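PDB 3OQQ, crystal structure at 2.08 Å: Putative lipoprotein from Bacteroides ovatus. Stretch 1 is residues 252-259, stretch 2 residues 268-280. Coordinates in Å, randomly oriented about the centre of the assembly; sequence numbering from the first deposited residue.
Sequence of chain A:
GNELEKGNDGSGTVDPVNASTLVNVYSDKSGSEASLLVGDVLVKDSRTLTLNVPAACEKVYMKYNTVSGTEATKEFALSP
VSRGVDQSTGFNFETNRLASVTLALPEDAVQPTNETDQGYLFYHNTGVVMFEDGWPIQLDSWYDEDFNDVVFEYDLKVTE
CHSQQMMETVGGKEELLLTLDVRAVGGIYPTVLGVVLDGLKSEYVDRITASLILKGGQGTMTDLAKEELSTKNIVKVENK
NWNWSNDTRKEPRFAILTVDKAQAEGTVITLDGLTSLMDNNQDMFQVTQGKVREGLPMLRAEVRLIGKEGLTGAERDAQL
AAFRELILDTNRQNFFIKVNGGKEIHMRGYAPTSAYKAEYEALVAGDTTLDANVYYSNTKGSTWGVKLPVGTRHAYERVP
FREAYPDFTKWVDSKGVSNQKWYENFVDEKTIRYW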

# COMPACT_ATOMS: atom_id res chain seq x y z
N PRO A 252 -23.03 3.40 17.97
CA PRO A 252 -21.65 2.92 17.91
C PRO A 252 -21.24 2.47 16.51
O PRO A 252 -22.09 2.18 15.66
CB PRO A 252 -21.63 1.75 18.90
CG PRO A 252 -23.01 1.26 18.94
CD PRO A 252 -23.90 2.45 18.71
N ARG A 253 -19.93 2.41 16.27
CA ARG A 253 -19.38 1.99 15.00
C ARG A 253 -18.64 0.69 15.23
O ARG A 253 -18.51 0.27 16.39
CB ARG A 253 -18.50 3.11 14.40
CG ARG A 253 -19.21 4.48 14.40
CD ARG A 253 -18.30 5.54 13.81
NE ARG A 253 -18.83 6.90 13.93
CZ ARG A 253 -19.66 7.47 13.06
NH1 ARG A 253 -20.17 6.77 12.06
NH2 ARG A 253 -20.03 8.74 13.22
N PHE A 254 -18.23 -0.01 14.14
CA PHE A 254 -17.51 -1.26 14.31
C PHE A 254 -16.37 -1.42 13.31
O PHE A 254 -16.39 -0.86 12.21
CB PHE A 254 -18.44 -2.47 14.23
CG PHE A 254 -18.90 -2.92 12.86
CD1 PHE A 254 -19.95 -2.27 12.21
CD2 PHE A 254 -18.34 -4.04 12.26
CE1 PHE A 254 -20.42 -2.73 10.97
CE2 PHE A 254 -18.79 -4.49 11.02
CZ PHE A 254 -19.82 -3.82 10.38
N ALA A 255 -15.36 -2.20 13.70
CA ALA A 255 -14.23 -2.52 12.81
C ALA A 255 -13.80 -3.93 13.13
O ALA A 255 -13.82 -4.31 14.30
CB ALA A 255 -13.09 -1.53 12.98
N ILE A 256 -13.53 -4.74 12.11
CA ILE A 256 -13.08 -6.14 12.28
C ILE A 256 -11.86 -6.36 11.39
O ILE A 256 -11.97 -6.24 10.17
CB ILE A 256 -14.18 -7.20 11.98
CG1 ILE A 256 -15.52 -6.92 12.71
CG2 ILE A 256 -13.66 -8.62 12.28
CD1 ILE A 256 -16.74 -7.67 12.12
N LEU A 257 -10.72 -6.70 12.01
CA LEU A 257 -9.49 -6.95 11.27
C LEU A 257 -9.16 -8.43 11.34
O LEU A 257 -8.97 -8.98 12.42
CB LEU A 257 -8.33 -6.10 11.82
CG LEU A 257 -6.92 -6.39 11.32
CD1 LEU A 257 -6.80 -6.20 9.80
CD2 LEU A 257 -5.95 -5.53 12.05
N THR A 258 -9.14 -9.09 10.17
CA THR A 258 -8.84 -10.50 10.07
C THR A 258 -7.54 -10.67 9.33
O THR A 258 -7.34 -10.07 8.27
CB THR A 258 -10.00 -11.28 9.43
OG1 THR A 258 -11.20 -10.99 10.14
CG2 THR A 258 -9.77 -12.81 9.44
N VAL A 259 -6.63 -11.45 9.90
CA VAL A 259 -5.38 -11.80 9.24
C VAL A 259 -5.39 -13.33 9.08
O VAL A 259 -5.43 -14.05 10.08
CB VAL A 259 -4.11 -11.27 9.96
CG1 VAL A 259 -2.86 -11.65 9.18
CG2 VAL A 259 -4.17 -9.75 10.14
N VAL A 268 -4.06 -13.26 3.76
CA VAL A 268 -5.23 -12.46 3.35
C VAL A 268 -5.67 -11.58 4.54
O VAL A 268 -6.03 -12.10 5.59
CB VAL A 268 -6.39 -13.33 2.79
CG1 VAL A 268 -7.62 -12.48 2.45
CG2 VAL A 268 -5.93 -14.14 1.58
N ILE A 269 -5.61 -10.24 4.35
CA ILE A 269 -5.91 -9.25 5.37
C ILE A 269 -7.18 -8.49 5.00
O ILE A 269 -7.25 -7.92 3.92
CB ILE A 269 -4.69 -8.28 5.56
CG1 ILE A 269 -3.44 -9.09 5.99
CG2 ILE A 269 -5.00 -7.15 6.59
CD1 ILE A 269 -2.13 -8.35 6.01
N THR A 270 -8.17 -8.46 5.92
CA THR A 270 -9.39 -7.70 5.65
C THR A 270 -9.75 -6.77 6.82
O THR A 270 -9.63 -7.16 7.98
CB THR A 270 -10.59 -8.59 5.33
OG1 THR A 270 -10.80 -9.47 6.42
CG2 THR A 270 -10.42 -9.38 4.03
N LEU A 271 -10.20 -5.56 6.48
CA LEU A 271 -10.71 -4.56 7.39
C LEU A 271 -12.18 -4.38 7.07
O LEU A 271 -12.53 -3.81 6.03
CB LEU A 271 -9.94 -3.24 7.27
CG LEU A 271 -10.47 -2.09 8.16
CD1 LEU A 271 -10.44 -2.46 9.67
CD2 LEU A 271 -9.71 -0.83 7.90
N ASP A 272 -13.04 -4.92 7.94
CA ASP A 272 -14.50 -4.89 7.81
C ASP A 272 -15.03 -3.76 8.70
O ASP A 272 -14.30 -3.31 9.59
CB ASP A 272 -15.03 -6.27 8.20
CG ASP A 272 -16.47 -6.64 7.89
OD1 ASP A 272 -17.24 -5.75 7.43
OD2 ASP A 272 -16.83 -7.79 8.13
N GLY A 273 -16.24 -3.26 8.42
CA GLY A 273 -16.82 -2.16 9.21
C GLY A 273 -16.94 -0.81 8.53
O GLY A 273 -17.39 0.17 9.15
N LEU A 274 -16.52 -0.76 7.24
CA LEU A 274 -16.56 0.45 6.42
C LEU A 274 -17.94 1.08 6.36
O LEU A 274 -18.04 2.30 6.31
CB LEU A 274 -16.07 0.17 4.98
CG LEU A 274 -14.67 -0.37 4.77
CD1 LEU A 274 -14.32 -0.34 3.23
CD2 LEU A 274 -13.64 0.42 5.61
N THR A 275 -19.01 0.26 6.37
CA THR A 275 -20.39 0.77 6.32
C THR A 275 -20.76 1.64 7.57
O THR A 275 -21.69 2.46 7.50
CB THR A 275 -21.35 -0.43 6.17
OG1 THR A 275 -22.55 -0.00 5.57
CG2 THR A 275 -21.62 -1.19 7.49
N SER A 276 -20.04 1.44 8.71
CA SER A 276 -20.36 2.12 9.97
C SER A 276 -19.66 3.48 10.09
O SER A 276 -19.90 4.17 11.08
CB SER A 276 -19.98 1.23 11.16
OG SER A 276 -18.58 1.16 11.41
N LEU A 277 -18.82 3.88 9.09
CA LEU A 277 -18.04 5.13 9.16
C LEU A 277 -18.85 6.35 8.79
O LEU A 277 -18.64 7.42 9.39
CB LEU A 277 -16.78 5.06 8.29
CG LEU A 277 -15.83 3.90 8.57
CD1 LEU A 277 -14.67 3.99 7.69
CD2 LEU A 277 -15.39 3.85 10.07
N MSE A 278 -19.74 6.22 7.80
CA MSE A 278 -20.63 7.32 7.43
C MSE A 278 -21.71 7.54 8.52
O MSE A 278 -21.88 6.69 9.41
CB MSE A 278 -21.29 7.04 6.08
CG MSE A 278 -22.33 5.90 6.13
SE MSE A 278 -23.01 5.43 4.40
CE MSE A 278 -21.24 5.23 3.45
N ASP A 279 -22.45 8.65 8.42
CA ASP A 279 -23.55 8.96 9.33
C ASP A 279 -24.88 8.73 8.66
O ASP A 279 -25.87 8.47 9.34
CB ASP A 279 -23.46 10.41 9.82
CG ASP A 279 -22.36 10.61 10.84
OD1 ASP A 279 -21.78 9.60 11.30
OD2 ASP A 279 -22.06 11.76 11.15
N ASN A 280 -24.89 8.80 7.32
CA ASN A 280 -26.07 8.58 6.48
C ASN A 280 -25.67 8.26 5.03
O ASN A 280 -24.55 8.55 4.60
CB ASN A 280 -27.01 9.80 6.52
CG ASN A 280 -26.40 11.05 5.95
OD1 ASN A 280 -26.23 11.16 4.75
ND2 ASN A 280 -26.11 12.04 6.79
O HOH W 1 -12.21 -8.83 8.67

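Strands 253-259 and 268-272 run antiparallel, their N-to-C directions 172° apart and their axes approaching to 4.6 Å; together the two stretches bury 770 Å². Pro 252 takes no part, its side chain coming no nearer than 7.9 Å.

Arg 253 points toward stretch 2 and, with chi2 and chi3 both t, extends its guanidinium into the turn that follows the strand. There Arg 253 NH2 lies 2.7 Å from Asp 279 OD1 with an N-H...O angle of 169°, a well-aligned salt bridge; the accompanying bond from Arg 253 NH1 to Asp 279 OD1, at 3.3 Å and 132°, is weak. Arg 253 NH1 also donates to Ser 276 O (2.8 Å, 155°) and to Met 278 O (3.2 Å, 138°). All three acceptors sit near the guanidinium plane, where its N-H bonds point. Distance alone would mislead for Leu 277 O, 3.1 Å from Arg 253 NH1, because the angle is too poor for a hydrogen bond.

At Phe 254 the partner is a side chain: Phe 254 N donates to Ser 276 OG at 3.0 Å and 172°. The ring, with chi1 at 78° (p), covers the start of the turn. Gly 273 CA stands 3.7 Å from the Phe 254 ring centroid, 19° off the normal, which makes a CH-pi contact over the face. A CB on Gly 273 would fall 2.1 Å from Phe 254 O, and the backbone angles of 110/2 independently call for glycine.

Regular pairing follows. Ala 255 CA makes a CA-H...O contact with Asp 272 O (3.3 Å, 146°). Ile 256 and Asp 272 form a hydrogen-bonded pair: Ile 256 N to Asp 272 O is 3.0 Å, and Asp 272 N to Ile 256 O is 2.8 Å at a nearly linear 179°. Leu 257 faces Leu 271 in a non-hydrogen-bonded pair, yet its CD1 packs 3.8 Å from Ile 269 CG2, so the apolar contact runs diagonally to the register.

Thr 258 restores the ladder with Thr 270, each N to the other's O at 3.0 Å. Their side chains share a face with Ile 256 and Asp 272, and a water joins them, 2.8 Å from Thr 258 OG1 and 2.7 Å from Thr 270 OG1, while donating to Ile 256 O at 3.0 Å. Finally, Val 259 pairs with Ile 269 on the face shared by Leu 257 and Leu 271; Val 259 CG1 lies 4.1 Å from Ile 269 CG1, and all four residues are buried.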